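Local coordinates for protein ureidoglycolate hydrolase (Arabidopsis thaliana, PDB 4PXE) that hydrolyses (S)-ureidoglycolate to glyoxylate, ammonia and carbon dioxide as a manganese-dependent homodimeric amidohydrolase of the peptidase M20 family, completing plant purine breakdown, at residues 118-129 with 421-430; 389-397 with 408-419. All coordinates share one frame; numbering follows the deposited sequence.

Contact 1: 118-129 with 421-430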
loop_
_atom_site.group_PDB
_atom_site.type_symbol
_atom_site.label_atom_id
_atom_site.label_comp_id
_atom_site.label_asym_id
_atom_site.label_seq_id
_atom_site.Cartn_x
_atom_site.Cartn_y
_atom_site.Cartn_z
ATOM N N LEU A 118 13.472 -27.791 -34.842
ATOM C CA LEU A 118 13.794 -27.640 -36.257
ATOM C C LEU A 118 15.207 -28.125 -36.571
ATOM O O LEU A 118 15.442 -28.770 -37.605
ATOM C CB LEU A 118 13.632 -26.181 -36.677
ATOM C CG LEU A 118 12.182 -25.717 -36.826
ATOM C CD1 LEU A 118 12.140 -24.213 -37.104
ATOM C CD2 LEU A 118 11.452 -26.504 -37.917
ATOM N N LYS A 119 16.148 -27.833 -35.680
ATOM C CA LYS A 119 17.518 -28.306 -35.868
ATOM C C LYS A 119 17.599 -29.836 -35.810
ATOM O O LYS A 119 18.297 -30.442 -36.629
ATOM C CB LYS A 119 18.486 -27.643 -34.879
ATOM C CG LYS A 119 18.735 -26.173 -35.190
ATOM C CD LYS A 119 19.945 -25.610 -34.454
ATOM C CE LYS A 119 20.278 -24.202 -34.954
ATOM N NZ LYS A 119 21.569 -23.677 -34.414
ATOM N N ARG A 120 16.887 -30.463 -34.875
ATOM C CA ARG A 120 16.880 -31.930 -34.793
ATOM C C ARG A 120 16.322 -32.557 -36.067
ATOM O O ARG A 120 16.713 -33.669 -36.447
ATOM C CB ARG A 120 16.103 -32.438 -33.573
ATOM C CG ARG A 120 16.858 -32.308 -32.268
ATOM C CD ARG A 120 16.180 -33.055 -31.118
ATOM N NE ARG A 120 14.845 -32.555 -30.773
ATOM C CZ ARG A 120 14.607 -31.599 -29.879
ATOM N NH1 ARG A 120 15.610 -31.000 -29.250
ATOM N NH2 ARG A 120 13.357 -31.234 -29.619
ATOM N N SER A 121 15.412 -31.845 -36.728
ATOM C CA SER A 121 14.806 -32.324 -37.965
ATOM C C SER A 121 15.616 -31.982 -39.224
ATOM O O SER A 121 15.210 -32.325 -40.339
ATOM C CB SER A 121 13.380 -31.795 -38.097
ATOM O OG SER A 121 12.520 -32.484 -37.207
ATOM N N GLY A 122 16.747 -31.306 -39.041
ATOM C CA GLY A 122 17.614 -30.932 -40.152
ATOM C C GLY A 122 17.063 -29.843 -41.056
ATOM O O GLY A 122 17.418 -29.747 -42.233
ATOM N N PHE A 123 16.187 -29.009 -40.511
ATOM C CA PHE A 123 15.612 -27.931 -41.295
ATOM C C PHE A 123 16.677 -26.911 -41.686
ATOM O O PHE A 123 17.557 -26.579 -40.887
ATOM C CB PHE A 123 14.474 -27.237 -40.531
ATOM C CG PHE A 123 13.899 -26.061 -41.260
ATOM C CD1 PHE A 123 13.200 -26.239 -42.447
ATOM C CD2 PHE A 123 14.085 -24.775 -40.781
ATOM C CE1 PHE A 123 12.685 -25.158 -43.134
ATOM C CE2 PHE A 123 13.562 -23.687 -41.461
ATOM C CZ PHE A 123 12.867 -23.881 -42.641
ATOM N N LYS A 124 16.594 -26.435 -42.924
ATOM C CA LYS A 124 17.528 -25.445 -43.443
ATOM C C LYS A 124 16.783 -24.159 -43.807
ATOM O O LYS A 124 16.201 -24.070 -44.879
ATOM C CB LYS A 124 18.243 -26.005 -44.680
ATOM C CG LYS A 124 19.150 -27.194 -44.373
ATOM C CD LYS A 124 20.379 -26.760 -43.583
ATOM C CE LYS A 124 21.403 -27.889 -43.442
ATOM N NZ LYS A 124 20.967 -28.960 -42.490
ATOM N N PRO A 125 16.791 -23.162 -42.902
ATOM C CA PRO A 125 16.043 -21.932 -43.191
ATOM C C PRO A 125 16.598 -21.142 -44.381
ATOM O O PRO A 125 17.813 -21.100 -44.584
ATOM C CB PRO A 125 16.176 -21.122 -41.891
ATOM C CG PRO A 125 17.374 -21.661 -41.212
ATOM C CD PRO A 125 17.484 -23.110 -41.606
ATOM N N LYS A 126 15.699 -20.539 -45.155
ATOM C CA LYS A 126 16.083 -19.579 -46.182
ATOM C C LYS A 126 16.211 -18.212 -45.511
ATOM O O LYS A 126 17.316 -17.704 -45.319
ATOM C CB LYS A 126 15.056 -19.545 -47.311
ATOM C CG LYS A 126 15.470 -18.647 -48.463
ATOM C CD LYS A 126 14.424 -18.610 -49.557
ATOM C CE LYS A 126 13.251 -17.739 -49.157
ATOM N NZ LYS A 126 12.308 -17.544 -50.293
ATOM N N ARG A 127 15.078 -17.624 -45.128
ATOM C CA ARG A 127 15.097 -16.471 -44.236
ATOM C C ARG A 127 15.572 -16.896 -42.860
ATOM O O ARG A 127 15.217 -17.979 -42.385
ATOM C CB ARG A 127 13.697 -15.881 -44.086
ATOM C CG ARG A 127 13.155 -15.312 -45.354
ATOM C CD ARG A 127 11.815 -14.679 -45.111
ATOM N NE ARG A 127 11.360 -14.010 -46.319
ATOM C CZ ARG A 127 10.773 -14.645 -47.313
ATOM N NH1 ARG A 127 10.593 -15.951 -47.208
ATOM N NH2 ARG A 127 10.379 -13.987 -48.400
ATOM N N SER A 128 16.357 -16.040 -42.214
ATOM C CA SER A 128 16.807 -16.302 -40.857
ATOM C C SER A 128 15.611 -16.371 -39.931
ATOM O O SER A 128 14.552 -15.810 -40.227
ATOM C CB SER A 128 17.747 -15.197 -40.378
ATOM O OG SER A 128 18.902 -15.148 -41.206
ATOM N N LEU A 129 15.786 -17.076 -38.823
ATOM C CA LEU A 129 14.801 -17.059 -37.752
ATOM C C LEU A 129 15.395 -16.318 -36.569
ATOM O O LEU A 129 16.567 -16.503 -36.242
ATOM C CB LEU A 129 14.420 -18.489 -37.357
ATOM C CG LEU A 129 13.940 -19.411 -38.480
ATOM C CD1 LEU A 129 13.595 -20.772 -37.903
ATOM C CD2 LEU A 129 12.749 -18.812 -39.215
ATOM N N SER A 421 7.126 -24.134 -34.675
ATOM C CA SER A 421 8.220 -24.642 -35.499
ATOM C C SER A 421 7.833 -24.710 -36.970
ATOM O O SER A 421 8.574 -24.260 -37.856
ATOM C CB SER A 421 8.618 -26.041 -35.037
ATOM O OG SER A 421 9.166 -26.030 -33.730
ATOM N N LEU A 422 6.674 -25.297 -37.233
ATOM C CA LEU A 422 6.258 -25.543 -38.608
ATOM C C LEU A 422 5.860 -24.241 -39.295
ATOM O O LEU A 422 6.128 -24.056 -40.482
ATOM C CB LEU A 422 5.113 -26.563 -38.630
ATOM C CG LEU A 422 4.684 -27.092 -39.997
ATOM C CD1 LEU A 422 5.886 -27.589 -40.819
ATOM C CD2 LEU A 422 3.673 -28.198 -39.792
ATOM N N THR A 423 5.237 -23.329 -38.559
ATOM C CA THR A 423 4.881 -22.029 -39.126
ATOM C C THR A 423 6.134 -21.198 -39.429
ATOM O O THR A 423 6.221 -20.571 -40.490
ATOM C CB THR A 423 3.928 -21.235 -38.192
ATOM O OG1 THR A 423 2.773 -22.030 -37.888
ATOM C CG2 THR A 423 3.468 -19.953 -38.873
ATOM N N LEU A 424 7.111 -21.208 -38.526
ATOM C CA LEU A 424 8.396 -20.538 -38.761
ATOM C C LEU A 424 9.051 -21.081 -40.025
ATOM O O LEU A 424 9.576 -20.313 -40.835
ATOM C CB LEU A 424 9.347 -20.759 -37.582
ATOM C CG LEU A 424 9.068 -19.980 -36.296
ATOM C CD1 LEU A 424 9.954 -20.513 -35.186
ATOM C CD2 LEU A 424 9.289 -18.484 -36.497
ATOM N N ALA A 425 9.044 -22.403 -40.155
ATOM C CA ALA A 425 9.675 -23.082 -41.283
ATOM C C ALA A 425 9.001 -22.672 -42.583
ATOM O O ALA A 425 9.679 -22.340 -43.569
ATOM C CB ALA A 425 9.588 -24.591 -41.093
ATOM N N LYS A 426 7.670 -22.703 -42.595
ATOM C CA LYS A 426 6.919 -22.337 -43.794
ATOM C C LYS A 426 7.192 -20.895 -44.201
ATOM O O LYS A 426 7.418 -20.599 -45.378
ATOM C CB LYS A 426 5.421 -22.561 -43.594
ATOM C CG LYS A 426 5.017 -24.017 -43.469
ATOM C CD LYS A 426 3.522 -24.143 -43.198
ATOM C CE LYS A 426 3.095 -25.606 -43.150
ATOM N NZ LYS A 426 3.381 -26.330 -44.423
ATOM N N LEU A 427 7.179 -19.991 -43.235
ATOM C CA LEU A 427 7.435 -18.586 -43.519
ATOM C C LEU A 427 8.875 -18.345 -43.972
ATOM O O LEU A 427 9.123 -17.500 -44.835
ATOM C CB LEU A 427 7.090 -17.731 -42.302
ATOM C CG LEU A 427 5.590 -17.692 -42.010
ATOM C CD1 LEU A 427 5.314 -17.028 -40.669
ATOM C CD2 LEU A 427 4.846 -16.970 -43.133
ATOM N N SER A 428 9.821 -19.079 -43.392
ATOM C CA SER A 428 11.232 -18.934 -43.752
ATOM C C SER A 428 11.464 -19.222 -45.237
ATOM O O SER A 428 12.307 -18.590 -45.875
ATOM C CB SER A 428 12.115 -19.844 -42.895
ATOM O OG SER A 428 13.471 -19.815 -43.338
ATOM N N LEU A 429 10.692 -20.154 -45.783
ATOM C CA LEU A 429 10.874 -20.569 -47.173
ATOM C C LEU A 429 10.020 -19.770 -48.163
ATOM O O LEU A 429 10.184 -19.911 -49.380
ATOM C CB LEU A 429 10.587 -22.068 -47.309
ATOM C CG LEU A 429 11.424 -23.007 -46.435
ATOM C CD1 LEU A 429 11.141 -24.466 -46.782
ATOM C CD2 LEU A 429 12.915 -22.704 -46.547
ATOM N N ASP A 430 9.131 -18.922 -47.655
ATOM C CA ASP A 430 8.202 -18.175 -48.507
ATOM C C ASP A 430 8.840 -16.944 -49.139
ATOM O O ASP A 430 10.066 -16.858 -49.244
ATOM C CB ASP A 430 6.961 -17.751 -47.722
ATOM C CG ASP A 430 5.683 -18.047 -48.470
ATOM O OD1 ASP A 430 5.592 -19.145 -49.061
ATOM O OD2 ASP A 430 4.780 -17.183 -48.481
ATOM O OXT ASP A 430 8.157 -15.992 -49.534
#
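Leu118, in the last turn of helix 105-120, lays its branched end over the start of the final turns of helix 410-429: CD1 lies 3.6 Å from the carbonyl O of Ser421, and CD2 lies 4.1 Å from Ala425 CB. The helix then ends in a Schellman motif, with Gly122 at positive phi and Phe123 N bonded back to Leu118 O, which turns the chain toward the C-terminal helix. Phe123 swings its CG anti to the backbone N (chi1 177°) and receives Ala425 CB over one ring face as a CH-pi contact, the methyl 3.9 Å from the ring centroid. Leu429 runs by the ring the other way, its CD1 meeting the rim 4.0 Å from Phe123 CE1. This link between a helix and strand 129-133 thus runs across the last turns of the chain's C-terminal helix, within the M20 metal-binding domain and away from the catalytic site.

Beyond Pro125 the contact becomes polar. Lys126 N makes a weak bond to Ser428 OG, and its side chain kinks near the tip (chi3 76°), which brings NZ to the helix end for another weak bond, to Leu429 O. Arg127 pairs twice through its backbone: its N donates to Ser428 O at 3.0 Å, nearly straight at 172°, while Ser428 OG donates in the carbonyl plane, on a lone pair of Arg127 O, at 2.7 Å. The Arg127 chain continues to the terminal carboxylate, where NH2 makes a weak salt bridge to Asp430 OXT (3.2 Å), in a tail whose modelled position is less sure; the guanidinium also has a cation-pi partner in Phe202. Leu129, at the start of its strand, sets CD2 3.9 Å from Ser428 CB and close to Leu424.

Contact 2: 389-397 with 408-419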
loop_
_atom_site.group_PDB
_atom_site.type_symbol
_atom_site.label_atom_id
_atom_site.label_comp_id
_atom_site.label_asym_id
_atom_site.label_seq_id
_atom_site.Cartn_x
_atom_site.Cartn_y
_atom_site.Cartn_z
ATOM N N MET A 389 1.793 -9.847 -38.351
ATOM C CA MET A 389 1.807 -10.481 -37.039
ATOM C C MET A 389 0.793 -11.611 -36.953
ATOM O O MET A 389 -0.246 -11.588 -37.612
ATOM C CB MET A 389 1.509 -9.407 -35.977
ATOM C CG MET A 389 1.278 -9.909 -34.538
ATOM S SD MET A 389 -0.398 -10.506 -34.209
ATOM C CE MET A 389 -1.351 -8.983 -34.227
ATOM N N GLY A 390 1.084 -12.593 -36.107
ATOM C CA GLY A 390 0.080 -13.564 -35.719
ATOM C C GLY A 390 0.416 -14.120 -34.356
ATOM O O GLY A 390 1.550 -13.970 -33.887
ATOM N N MET A 391 -0.559 -14.770 -33.730
ATOM C CA MET A 391 -0.329 -15.442 -32.451
ATOM C C MET A 391 -0.906 -16.845 -32.477
ATOM O O MET A 391 -1.969 -17.081 -33.049
ATOM C CB MET A 391 -0.962 -14.680 -31.279
ATOM C CG MET A 391 -0.468 -13.258 -31.085
ATOM S SD MET A 391 -1.062 -12.585 -29.508
ATOM C CE MET A 391 -0.119 -13.613 -28.376
ATOM N N ILE A 392 -0.205 -17.760 -31.815
ATOM C CA ILE A 392 -0.688 -19.112 -31.575
ATOM C C ILE A 392 -1.055 -19.208 -30.091
ATOM O O ILE A 392 -0.187 -19.026 -29.237
ATOM C CB ILE A 392 0.438 -20.117 -31.838
ATOM C CG1 ILE A 392 0.940 -20.018 -33.286
ATOM C CG2 ILE A 392 -0.023 -21.549 -31.557
ATOM C CD1 ILE A 392 2.275 -20.667 -33.479
ATOM N N PHE A 393 -2.321 -19.485 -29.792
ATOM C CA PHE A 393 -2.764 -19.774 -28.422
ATOM C C PHE A 393 -2.757 -21.279 -28.151
ATOM O O PHE A 393 -3.130 -22.085 -29.018
ATOM C CB PHE A 393 -4.196 -19.285 -28.193
ATOM C CG PHE A 393 -4.326 -17.830 -27.803
ATOM C CD1 PHE A 393 -3.224 -17.041 -27.453
ATOM C CD2 PHE A 393 -5.591 -17.270 -27.763
ATOM C CE1 PHE A 393 -3.422 -15.695 -27.073
ATOM C CE2 PHE A 393 -5.781 -15.950 -27.383
ATOM C CZ PHE A 393 -4.696 -15.172 -27.045
ATOM N N ILE A 394 -2.350 -21.643 -26.939
ATOM C CA ILE A 394 -2.541 -23.000 -26.437
ATOM C C ILE A 394 -3.512 -22.961 -25.250
ATOM O O ILE A 394 -3.710 -21.918 -24.622
ATOM C CB ILE A 394 -1.213 -23.662 -26.019
ATOM C CG1 ILE A 394 -0.536 -22.860 -24.902
ATOM C CG2 ILE A 394 -0.292 -23.840 -27.219
ATOM C CD1 ILE A 394 0.732 -23.545 -24.382
ATOM N N PRO A 395 -4.151 -24.096 -24.939
ATOM C CA PRO A 395 -5.103 -24.099 -23.825
ATOM C C PRO A 395 -4.436 -23.842 -22.487
ATOM O O PRO A 395 -3.234 -24.066 -22.329
ATOM C CB PRO A 395 -5.656 -25.528 -23.838
ATOM C CG PRO A 395 -5.379 -26.035 -25.229
ATOM C CD PRO A 395 -4.090 -25.400 -25.628
ATOM N N CYS A 396 -5.220 -23.346 -21.542
ATOM C CA CYS A 396 -4.753 -23.299 -20.170
ATOM C C CYS A 396 -5.908 -23.628 -19.246
ATOM O O CYS A 396 -7.074 -23.401 -19.577
ATOM C CB CYS A 396 -4.073 -21.961 -19.828
ATOM S SG CYS A 396 -5.134 -20.508 -19.925
ATOM N N TYR A 397 -5.551 -24.186 -18.096
ATOM C CA TYR A 397 -6.496 -24.739 -17.151
ATOM C C TYR A 397 -7.470 -23.678 -16.664
ATOM O O TYR A 397 -7.068 -22.690 -16.037
ATOM C CB TYR A 397 -5.720 -25.328 -15.975
ATOM C CG TYR A 397 -6.590 -26.015 -14.956
ATOM C CD1 TYR A 397 -7.499 -26.994 -15.340
ATOM C CD2 TYR A 397 -6.487 -25.710 -13.609
ATOM C CE1 TYR A 397 -8.306 -27.629 -14.403
ATOM C CE2 TYR A 397 -7.287 -26.348 -12.669
ATOM C CZ TYR A 397 -8.179 -27.314 -13.078
ATOM O OH TYR A 397 -8.987 -27.944 -12.154
ATOM N N SER A 408 -0.598 -24.750 -17.984
ATOM C CA SER A 408 -0.749 -25.379 -19.295
ATOM C C SER A 408 0.053 -26.687 -19.252
ATOM O O SER A 408 1.147 -26.734 -18.687
ATOM C CB SER A 408 -0.247 -24.449 -20.399
ATOM O OG SER A 408 -0.570 -24.974 -21.674
ATOM N N SER A 409 -0.487 -27.758 -19.824
ATOM C CA SER A 409 0.162 -29.066 -19.711
ATOM C C SER A 409 1.387 -29.170 -20.611
ATOM O O SER A 409 1.527 -28.406 -21.565
ATOM C CB SER A 409 -0.830 -30.181 -20.065
ATOM O OG SER A 409 -1.131 -30.151 -21.448
ATOM N N PRO A 410 2.286 -30.121 -20.313
ATOM C CA PRO A 410 3.417 -30.379 -21.208
ATOM C C PRO A 410 2.966 -30.675 -22.637
ATOM O O PRO A 410 3.615 -30.209 -23.578
ATOM C CB PRO A 410 4.110 -31.584 -20.551
ATOM C CG PRO A 410 3.824 -31.372 -19.085
ATOM C CD PRO A 410 2.405 -30.862 -19.043
ATOM N N GLU A 411 1.862 -31.399 -22.808
ATOM C CA GLU A 411 1.360 -31.674 -24.157
ATOM C C GLU A 411 0.851 -30.411 -24.834
ATOM O O GLU A 411 1.108 -30.190 -26.024
ATOM C CB GLU A 411 0.237 -32.702 -24.142
ATOM C CG GLU A 411 -0.080 -33.175 -25.537
ATOM C CD GLU A 411 -1.539 -33.464 -25.748
ATOM O OE1 GLU A 411 -2.340 -33.345 -24.787
ATOM O OE2 GLU A 411 -1.881 -33.822 -26.892
ATOM N N ASP A 412 0.111 -29.592 -24.097
ATOM C CA ASP A 412 -0.381 -28.355 -24.690
ATOM C C ASP A 412 0.754 -27.467 -25.163
ATOM O O ASP A 412 0.691 -26.910 -26.262
ATOM C CB ASP A 412 -1.341 -27.643 -23.750
ATOM C CG ASP A 412 -2.731 -28.266 -23.791
ATOM O OD1 ASP A 412 -3.077 -28.873 -24.832
ATOM O OD2 ASP A 412 -3.479 -28.164 -22.813
ATOM N N MET A 413 1.806 -27.354 -24.357
ATOM C CA MET A 413 2.968 -26.574 -24.752
ATOM C C MET A 413 3.672 -27.187 -25.956
ATOM O O MET A 413 4.033 -26.471 -26.892
ATOM C CB MET A 413 3.937 -26.411 -23.584
ATOM C CG MET A 413 3.355 -25.599 -22.435
ATOM S SD MET A 413 4.564 -25.224 -21.135
ATOM C CE MET A 413 4.821 -26.857 -20.427
ATOM N N ALA A 414 3.883 -28.503 -25.933
ATOM C CA ALA A 414 4.555 -29.175 -27.038
ATOM C C ALA A 414 3.799 -28.981 -28.346
ATOM O O ALA A 414 4.422 -28.766 -29.388
ATOM C CB ALA A 414 4.726 -30.657 -26.727
ATOM N N ASN A 415 2.469 -29.058 -28.309
ATOM C CA ASN A 415 1.681 -28.842 -29.532
ATOM C C ASN A 415 1.838 -27.417 -30.063
ATOM O O ASN A 415 1.983 -27.201 -31.275
ATOM C CB ASN A 415 0.200 -29.149 -29.298
ATOM C CG ASN A 415 -0.064 -30.624 -29.186
ATOM O OD1 ASN A 415 0.745 -31.438 -29.617
ATOM N ND2 ASN A 415 -1.207 -30.979 -28.612
ATOM N N GLY A 416 1.818 -26.443 -29.158
ATOM C CA GLY A 416 2.083 -25.062 -29.522
ATOM C C GLY A 416 3.463 -24.893 -30.128
ATOM O O GLY A 416 3.632 -24.188 -31.122
ATOM N N VAL A 417 4.462 -25.538 -29.529
ATOM C CA VAL A 417 5.825 -25.497 -30.049
ATOM C C VAL A 417 5.906 -26.104 -31.452
ATOM O O VAL A 417 6.586 -25.560 -32.330
ATOM C CB VAL A 417 6.823 -26.194 -29.088
ATOM C CG1 VAL A 417 8.184 -26.397 -29.758
ATOM C CG2 VAL A 417 6.977 -25.381 -27.795
ATOM N N LYS A 418 5.198 -27.204 -31.683
ATOM C CA LYS A 418 5.207 -27.812 -33.011
ATOM C C LYS A 418 4.588 -26.892 -34.050
ATOM O O LYS A 418 5.132 -26.756 -35.149
ATOM C CB LYS A 418 4.477 -29.153 -33.003
ATOM C CG LYS A 418 5.212 -30.256 -32.264
ATOM C CD LYS A 418 4.351 -31.504 -32.214
ATOM C CE LYS A 418 5.037 -32.613 -31.455
ATOM N NZ LYS A 418 4.099 -33.734 -31.180
ATOM N N VAL A 419 3.459 -26.270 -33.722
ATOM C CA VAL A 419 2.841 -25.324 -34.646
ATOM C C VAL A 419 3.769 -24.137 -34.902
ATOM O O VAL A 419 3.923 -23.690 -36.040
ATOM C CB VAL A 419 1.471 -24.849 -34.138
ATOM C CG1 VAL A 419 0.916 -23.725 -35.031
ATOM C CG2 VAL A 419 0.500 -26.019 -34.068
#
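Ile392 and Ile394, two residues apart on strand 389-394, supply the apolar part of the packing against helix 410-419, which runs nearly antiparallel to the strand at 161° with the axes 8.3 Å apart. Ile392 crosses Val419 at a slant, its CD1 3.7 Å from Val419 CG1. Ile394 holds CG1 between its backbone N and carbonyl carbon (chi1 60°), which directs CD1 to Ser408 and Met413 while CG2 settles on the helix backbone, 3.5 Å from Gly416 CA. Gly416 offers bare backbone at this point, and the Ile394 methyl sits directly on it. Val106 of helix 105-120 also packs on Ile394 and Met413.

Pro395 meets Asp412 by van der Waals contact: its ring lies across one face of the carboxylate, with Pro395 CB 3.6 Å from Asp412 OD2.

The polar link is a single hydrogen bond, from Ser408 OG to Pro395 O at 2.9 Å, with the donor almost in line with the C=O bond. On the following residue, Ser409 OG caps the helix by accepting from Asp412 N at 3.0 Å.

Strand 389-394 pairs with strand 201-209, which carries the manganese ligand His208 and substrate-binding Ile209; the side chain of Ile394 is about 7 Å from that of His208, and the side chain of Ser408 about 4 Å from that of Ile209. With one hydroxyl bond joining Ser408 to the strand's exit at Pro395 and the rest apolar packing, shape more than polarity sets the fit.

The two contacts share helix 410-429: contact 2 uses its first half against strand 389-394, contact 1 its last turns against the link that follows helix 105-120. Their centres lie about 18 Å apart, on the same side of the chain's centre, and along the sequence both segments of contact 2 fall between those of contact 1. Contact 2 is local, with ten residues between its segments, whereas contact 1 brings together parts with 291 residues between them. At its first half the helix packs on strand 389-394, whose Ile394 side chain is about 11 Å from a manganese ion; at its end it joins the chain terminus to the segment after helix 105-120.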